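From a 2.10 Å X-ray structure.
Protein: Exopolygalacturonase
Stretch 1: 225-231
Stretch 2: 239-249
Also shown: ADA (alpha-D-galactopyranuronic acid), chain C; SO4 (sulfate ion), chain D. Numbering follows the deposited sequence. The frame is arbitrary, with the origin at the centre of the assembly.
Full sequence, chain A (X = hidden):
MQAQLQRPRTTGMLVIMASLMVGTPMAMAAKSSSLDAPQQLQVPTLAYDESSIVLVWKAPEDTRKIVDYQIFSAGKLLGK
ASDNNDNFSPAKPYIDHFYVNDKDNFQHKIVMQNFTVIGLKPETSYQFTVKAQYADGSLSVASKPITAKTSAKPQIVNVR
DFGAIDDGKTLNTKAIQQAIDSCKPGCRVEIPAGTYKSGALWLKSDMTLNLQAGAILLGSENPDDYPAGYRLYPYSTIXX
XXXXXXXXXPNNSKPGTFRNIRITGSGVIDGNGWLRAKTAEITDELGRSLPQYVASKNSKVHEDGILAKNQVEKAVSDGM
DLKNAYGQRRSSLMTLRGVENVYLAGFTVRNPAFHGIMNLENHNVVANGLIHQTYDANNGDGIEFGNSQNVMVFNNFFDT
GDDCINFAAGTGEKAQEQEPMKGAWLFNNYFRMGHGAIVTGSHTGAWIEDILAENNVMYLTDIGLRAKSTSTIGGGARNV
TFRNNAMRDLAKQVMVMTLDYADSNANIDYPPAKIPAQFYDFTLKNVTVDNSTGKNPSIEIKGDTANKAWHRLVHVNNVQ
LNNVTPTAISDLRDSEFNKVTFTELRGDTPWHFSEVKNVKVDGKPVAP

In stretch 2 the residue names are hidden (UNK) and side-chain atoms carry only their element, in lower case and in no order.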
ATOM      1  N   ASP A 225      12.529   9.868  22.702  1.00 40.57           N
ATOM      2  CA  ASP A 225      12.082  10.861  21.732  1.00 40.72           C
ATOM      3  C   ASP A 225      10.795  10.448  21.027  1.00 40.22           C
ATOM      4  O   ASP A 225      10.325  11.139  20.130  1.00 40.67           O
ATOM      5  CB  ASP A 225      13.187  11.123  20.724  1.00 41.54           C
ATOM      6  CG  ASP A 225      14.177  12.158  21.210  1.00 44.65           C
ATOM      7  OD1 ASP A 225      13.748  13.334  21.399  1.00 47.99           O
ATOM      8  OD2 ASP A 225      15.371  11.797  21.394  1.00 48.00           O
ATOM      9  N   TYR A 226      10.232   9.321  21.458  1.00 39.79           N
ATOM     10  CA  TYR A 226       8.965   8.794  20.951  1.00 39.40           C
ATOM     11  C   TYR A 226       8.076   8.517  22.170  1.00 39.49           C
ATOM     12  O   TYR A 226       8.107   7.410  22.724  1.00 39.09           O
ATOM     13  CB  TYR A 226       9.177   7.504  20.118  1.00 38.91           C
ATOM     14  CG  TYR A 226      10.228   7.605  19.014  1.00 38.67           C
ATOM     15  CD1 TYR A 226       9.869   7.960  17.708  1.00 38.91           C
ATOM     16  CD2 TYR A 226      11.579   7.334  19.273  1.00 39.25           C
ATOM     17  CE1 TYR A 226      10.829   8.053  16.691  1.00 38.72           C
ATOM     18  CE2 TYR A 226      12.547   7.424  18.268  1.00 38.18           C
ATOM     19  CZ  TYR A 226      12.159   7.778  16.975  1.00 39.36           C
ATOM     20  OH  TYR A 226      13.099   7.865  15.968  1.00 38.54           O
ATOM     21  N   PRO A 227       7.287   9.527  22.598  1.00 39.70           N
ATOM     22  CA  PRO A 227       6.492   9.352  23.802  1.00 39.98           C
ATOM     23  C   PRO A 227       5.201   8.619  23.452  1.00 39.98           C
ATOM     24  O   PRO A 227       4.990   8.304  22.280  1.00 40.60           O
ATOM     25  CB  PRO A 227       6.239  10.788  24.275  1.00 40.06           C
ATOM     26  CG  PRO A 227       6.384  11.666  23.049  1.00 40.57           C
ATOM     27  CD  PRO A 227       7.052  10.839  21.961  1.00 40.07           C
ATOM     28  N   ALA A 228       4.350   8.331  24.438  1.00 39.35           N
ATOM     29  CA  ALA A 228       3.156   7.514  24.184  1.00 38.46           C
ATOM     30  C   ALA A 228       2.396   8.044  22.970  1.00 37.58           C
ATOM     31  O   ALA A 228       2.243   9.255  22.814  1.00 38.02           O
ATOM     32  CB  ALA A 228       2.255   7.459  25.419  1.00 38.67           C
ATOM     33  N   GLY A 229       1.914   7.126  22.126  1.00 36.99           N
ATOM     34  CA  GLY A 229       1.369   7.478  20.819  1.00 34.69           C
ATOM     35  C   GLY A 229      -0.099   7.214  20.618  1.00 33.90           C
ATOM     36  O   GLY A 229      -0.851   8.151  20.392  1.00 34.77           O
ATOM     37  N   TYR A 230      -0.515   5.947  20.673  1.00 32.60           N
ATOM     38  CA  TYR A 230      -1.890   5.561  20.330  1.00 31.34           C
ATOM     39  C   TYR A 230      -2.166   4.106  20.701  1.00 31.14           C
ATOM     40  O   TYR A 230      -1.232   3.331  20.907  1.00 31.55           O
ATOM     41  CB  TYR A 230      -2.135   5.752  18.810  1.00 30.90           C
ATOM     42  CG  TYR A 230      -1.412   4.735  17.940  1.00 29.24           C
ATOM     43  CD1 TYR A 230      -2.092   3.641  17.406  1.00 30.49           C
ATOM     44  CD2 TYR A 230      -0.045   4.855  17.675  1.00 27.47           C
ATOM     45  CE1 TYR A 230      -1.425   2.682  16.626  1.00 30.05           C
ATOM     46  CE2 TYR A 230       0.615   3.924  16.906  1.00 28.24           C
ATOM     47  CZ  TYR A 230      -0.074   2.836  16.379  1.00 28.88           C
ATOM     48  OH  TYR A 230       0.589   1.901  15.605  1.00 30.83           O
ATOM     49  N   ARG A 231      -3.440   3.740  20.763  0.50 30.99           N
ATOM     50  CA  ARG A 231      -3.853   2.350  20.761  0.50 31.57           C
ATOM     51  C   ARG A 231      -4.514   2.073  19.409  0.50 32.16           C
ATOM     52  O   ARG A 231      -5.343   2.853  18.956  0.50 31.75           O
ATOM     53  CB  ARG A 231      -4.837   2.076  21.900  0.50 31.56           C
ATOM     54  CG  ARG A 231      -4.208   1.992  23.280  0.50 31.91           C
ATOM     55  CD  ARG A 231      -5.252   2.193  24.388  0.50 33.46           C
ATOM     56  NE  ARG A 231      -4.817   1.629  25.667  0.50 34.14           N
ATOM     57  CZ  ARG A 231      -4.057   2.265  26.560  0.50 35.17           C
ATOM     58  NH1 ARG A 231      -3.614   3.499  26.327  0.50 35.20           N
ATOM     59  NH2 ARG A 231      -3.724   1.656  27.688  0.50 36.29           N
ATOM     60  N   UNK A 239      -0.624   0.306  24.850  1.00 36.30           N
ATOM     61  CA  UNK A 239      -0.320   1.584  24.215  1.00 36.14           C
ATOM     62  C   UNK A 239       0.981   1.481  23.413  1.00 35.89           C
ATOM     63  O   UNK A 239       1.961   0.883  23.873  1.00 35.54           O
ATOM     64  o   UNK A 239      -0.624   6.162  24.139  1.00 41.08           O
ATOM     65  o   UNK A 239      -2.026   4.489  24.170  1.00 40.62           O
ATOM     66  c   UNK A 239      -0.205   2.672  25.294  1.00 35.87           C
ATOM     67  c   UNK A 239      -0.886   4.962  24.351  1.00 39.26           C
ATOM     68  c   UNK A 239       0.239   4.066  24.836  1.00 37.21           C
ATOM     69  N   UNK A 240       0.981   2.077  22.222  1.00 35.11           N
ATOM     70  CA  UNK A 240       2.141   2.024  21.334  1.00 34.05           C
ATOM     71  C   UNK A 240       2.843   3.380  21.321  1.00 33.48           C
ATOM     72  O   UNK A 240       2.204   4.412  21.544  1.00 33.99           O
ATOM     73  n   UNK A 240       0.597  -1.561  18.255  1.00 27.55           N
ATOM     74  n   UNK A 240       0.193  -1.383  15.984  1.00 28.67           N
ATOM     75  n   UNK A 240       0.319  -3.435  16.978  1.00 25.51           N
ATOM     76  c   UNK A 240       0.367  -2.124  17.072  1.00 27.95           C
ATOM     77  c   UNK A 240       0.680  -0.125  18.484  1.00 30.56           C
ATOM     78  c   UNK A 240       1.264   0.183  19.834  1.00 32.17           C
ATOM     79  c   UNK A 240       1.700   1.618  19.924  1.00 34.01           C
ATOM     80  N   UNK A 241       4.159   3.398  21.064  1.00 32.96           N
ATOM     81  CA  UNK A 241       4.755   4.711  21.036  1.00 32.58           C
ATOM     82  C   UNK A 241       4.359   5.477  19.773  1.00 32.63           C
ATOM     83  O   UNK A 241       3.766   4.895  18.845  1.00 31.86           O
ATOM     84  c   UNK A 241       5.146   2.335  20.791  1.00 32.93           C
ATOM     85  c   UNK A 241       6.385   3.093  20.399  1.00 32.10           C
ATOM     86  c   UNK A 241       6.253   4.412  21.046  1.00 33.01           C
ATOM     87  N   UNK A 242       4.679   6.771  19.758  1.00 31.47           N
ATOM     88  CA  UNK A 242       4.551   7.580  18.576  1.00 31.75           C
ATOM     89  C   UNK A 242       5.493   7.068  17.466  1.00 31.65           C
ATOM     90  O   UNK A 242       6.584   6.555  17.735  1.00 30.30           O
ATOM     91  c   UNK A 242       4.868   9.036  18.901  1.00 32.02           C
ATOM     92  N   UNK A 243       5.032   7.205  16.221  1.00 31.67           N
ATOM     93  CA  UNK A 243       5.866   7.014  15.039  1.00 31.11           C
ATOM     94  C   UNK A 243       6.786   8.213  14.871  1.00 31.49           C
ATOM     95  O   UNK A 243       6.698   9.184  15.628  1.00 31.11           O
ATOM     96  c   UNK A 243       4.978   6.862  13.798  1.00 30.64           C
ATOM     97  o   UNK A 243       4.077   5.769  13.940  1.00 30.48           O
ATOM     98  N   UNK A 244       7.654   8.157  13.861  1.00 31.89           N
ATOM     99  CA  UNK A 244       8.497   9.281  13.513  1.00 32.57           C
ATOM    100  C   UNK A 244       7.643  10.487  13.100  1.00 33.03           C
ATOM    101  O   UNK A 244       7.921  11.620  13.493  1.00 33.29           O
ATOM    102  c   UNK A 244       9.473   8.884  12.396  1.00 32.61           C
ATOM    103  c   UNK A 244      11.507  10.125  13.249  1.00 34.01           C
ATOM    104  c   UNK A 244      11.438   9.294  10.849  1.00 32.06           C
ATOM    105  c   UNK A 244      10.612   9.837  12.024  1.00 33.70           C
ATOM    106  N   UNK A 245       6.607  10.233  12.305  1.00 33.13           N
ATOM    107  CA  UNK A 245       5.680  11.282  11.892  1.00 34.09           C
ATOM    108  C   UNK A 245       4.283  10.862  12.268  1.00 34.02           C
ATOM    109  O   UNK A 245       3.863   9.730  12.000  1.00 34.40           O
ATOM    110  c   UNK A 245       7.159  12.112  10.004  1.00 33.75           C
ATOM    111  c   UNK A 245       4.681  12.630   9.961  1.00 35.25           C
ATOM    112  c   UNK A 245       7.592  11.744   8.623  1.00 35.55           C
ATOM    113  c   UNK A 245       5.763  11.609  10.371  1.00 34.23           C
ATOM    114  N   UNK A 246       3.573  11.777  12.916  1.00 33.92           N
ATOM    115  CA  UNK A 246       2.251  11.481  13.447  1.00 33.94           C
ATOM    116  C   UNK A 246       1.214  12.509  13.048  1.00 33.92           C
ATOM    117  O   UNK A 246       1.523  13.675  12.904  1.00 33.44           O
ATOM    118  n   UNK A 246       4.484  10.991  15.828  1.00 29.32           N
ATOM    119  c   UNK A 246       3.297  10.495  15.509  1.00 32.50           C
ATOM    120  c   UNK A 246       2.294  11.453  14.974  1.00 33.82           C
ATOM    121  o   UNK A 246       3.007   9.322  15.666  1.00 33.74           O
ATOM    122  N   UNK A 247      -0.021  12.057  12.888  1.00 34.99           N
ATOM    123  CA  UNK A 247      -1.180  12.934  13.008  1.00 36.33           C
ATOM    124  C   UNK A 247      -2.167  12.216  13.927  1.00 37.14           C
ATOM    125  O   UNK A 247      -3.077  11.528  13.465  1.00 37.35           O
ATOM    126  c   UNK A 247      -1.787  13.242  11.642  1.00 36.01           C
ATOM    127  N   UNK A 248      -1.952  12.358  15.238  1.00 38.68           N
ATOM    128  CA  UNK A 248      -2.708  11.612  16.262  1.00 39.20           C
ATOM    129  C   UNK A 248      -3.275  12.551  17.327  1.00 41.14           C
ATOM    130  O   UNK A 248      -2.526  13.239  18.019  1.00 41.45           O
ATOM    131  c   UNK A 248      -0.177   8.583  16.482  1.00 37.79           C
ATOM    132  c   UNK A 248      -1.175   9.583  15.928  1.00 37.05           C
ATOM    133  c   UNK A 248      -2.686   9.683  17.972  1.00 38.25           C
ATOM    134  c   UNK A 248      -1.837  10.501  16.961  1.00 39.07           C
ATOM    135  N   UNK A 249      -4.600  12.580  17.451  1.00 43.15           N
ATOM    136  CA  UNK A 249      -5.262  13.283  18.557  1.00 45.15           C
ATOM    137  C   UNK A 249      -5.251  12.382  19.798  1.00 45.90           C
ATOM    138  O   UNK A 249      -5.781  11.265  19.752  1.00 45.46           O
ATOM    139  o   UNK A 249      -7.322  15.812  19.053  1.00 47.11           O
ATOM    140  c   UNK A 249      -7.380  14.565  19.206  1.00 47.69           C
ATOM    141  c   UNK A 249      -6.697  13.658  18.173  1.00 45.62           C
ATOM    142  o   UNK A 249      -8.005  14.017  20.150  1.00 49.40           O
TER
HETATM  143  C1  ADA C   2      -1.776  -6.939  11.364  1.00 48.63           C
HETATM  144  C2  ADA C   2      -2.541  -6.023  10.386  1.00 49.10           C
HETATM  145  C3  ADA C   2      -1.693  -4.753  10.176  1.00 48.76           C
HETATM  146  C4  ADA C   2      -1.451  -4.036  11.541  1.00 47.80           C
HETATM  147  C5  ADA C   2      -0.753  -5.006  12.520  1.00 46.90           C
HETATM  148  C6  ADA C   2      -0.443  -4.509  13.959  1.00 46.04           C
HETATM  149  O2  ADA C   2      -2.822  -6.698   9.144  1.00 46.13           O
HETATM  150  O3  ADA C   2      -2.300  -3.889   9.220  1.00 50.89           O
HETATM  151  O4  ADA C   2      -2.676  -3.554  12.104  1.00 46.13           O
HETATM  152  O5  ADA C   2      -1.494  -6.260  12.631  1.00 47.28           O
HETATM  153  O6B ADA C   2      -0.777  -5.271  14.893  1.00 45.16           O
HETATM  154  O6A ADA C   2       0.128  -3.402  14.114  1.00 43.57           O
HETATM  155  S   SO4 D1607      -5.617   6.734  22.275  1.00 56.34           S
HETATM  156  O1  SO4 D1607      -4.391   7.535  22.290  1.00 54.56           O
HETATM  157  O2  SO4 D1607      -5.535   5.615  21.320  1.00 52.63           O
HETATM  158  O3  SO4 D1607      -5.851   6.180  23.617  1.00 55.79           O
HETATM  159  O4  SO4 D1607      -6.712   7.644  21.919  1.00 56.08           O

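Position 239 carries three carbons, the third bearing two oxygens. One oxygen lies 2.9 Å from Arg-231 NH1 and the other 3.4 Å from Ala-228 CB. A carboxylate on a three-carbon chain is Glu-239, long enough to fold back along stretch 1 and form a salt bridge between OE1 and Arg-231 NH1.

Position 240 has three carbons, a nitrogen, then a carbon holding two more nitrogens. Its CB lies over the face of the Tyr-230 ring, 4.3 Å from the centroid, and a terminal nitrogen is 3.3 Å from Tyr-230 OH. The guanidinium marks Arg-240, whose NH1 makes that contact as a weak hydrogen bond. The chain is extended beyond chi1, and its tip grips the galacturonate carboxylate: NH1 and NH2 reach ADA O6A at 2.8 and 2.9 Å, and NH2 reaches ADA O6B at 3.0 Å. This fits an enzyme that acts on polygalacturonate.

At 241 three carbons close a ring onto the backbone nitrogen, and CB packs 4.4 Å from Tyr-226 CB: Pro-241. Lacking an N-H, it can donate no backbone hydrogen bond, and it sits in a non-hydrogen-bonded pair with Ala-228.

One carbon at 242, 4.2 Å from Pro-227 CD, makes Ala-242, a small apolar partner for the proline ring; its backbone N donates to Pro-227 O at 3.0 Å.

At 243 one carbon then one oxygen follow a CA-to-CB bond pointing away from stretch 1: Ser-243, its hydroxyl hydrogen-bonded elsewhere in the structure.

Four carbons at 244 fork at the second, and one meets the edge of the Tyr-226 ring, 4.1 Å from CE1: Leu-244, apolar like the ring carbons it packs against.

Position 245 also has four carbons, but forked at the first with one longer arm: Ile-245, apolar and buried, out of reach of stretch 1.

Two carbons ending in one oxygen and one nitrogen at 246 give Asn-246. Its amide both accepts and donates, pairing OD1 with Ser-243 N (3.0 Å) and ND2 with Ser-243 O (2.9 Å), which braces the turn.

The lone carbon at 247 is Ala-247, apolar and buried without touching stretch 1.

Position 248 repeats the beta-branched four-carbon pattern, with one carbon 3.9 Å from Tyr-230 CD2 and another 3.4 Å from Gly-229 O: Ile-248, whose CD1 gives the Tyr-230 ring an apolar neighbour.

Two carbons and a terminal oxygen pair at 249, with CA-to-CB pointing away from stretch 1, give Asp-249, partly exposed as suits a carboxylate.

The contact is an antiparallel pairing interrupted by a beta bulge. Arg-240 O accepts from both Gly-229 N (2.8 Å) and Tyr-230 N (3.2 Å), while Arg-240 N donates to Tyr-230 O (2.9 Å). Glycine suits the bulge, because an ideal CB would lie 2.5 Å from Ala-242 N.

Stretch 2 (239-249) ERPASLINAID
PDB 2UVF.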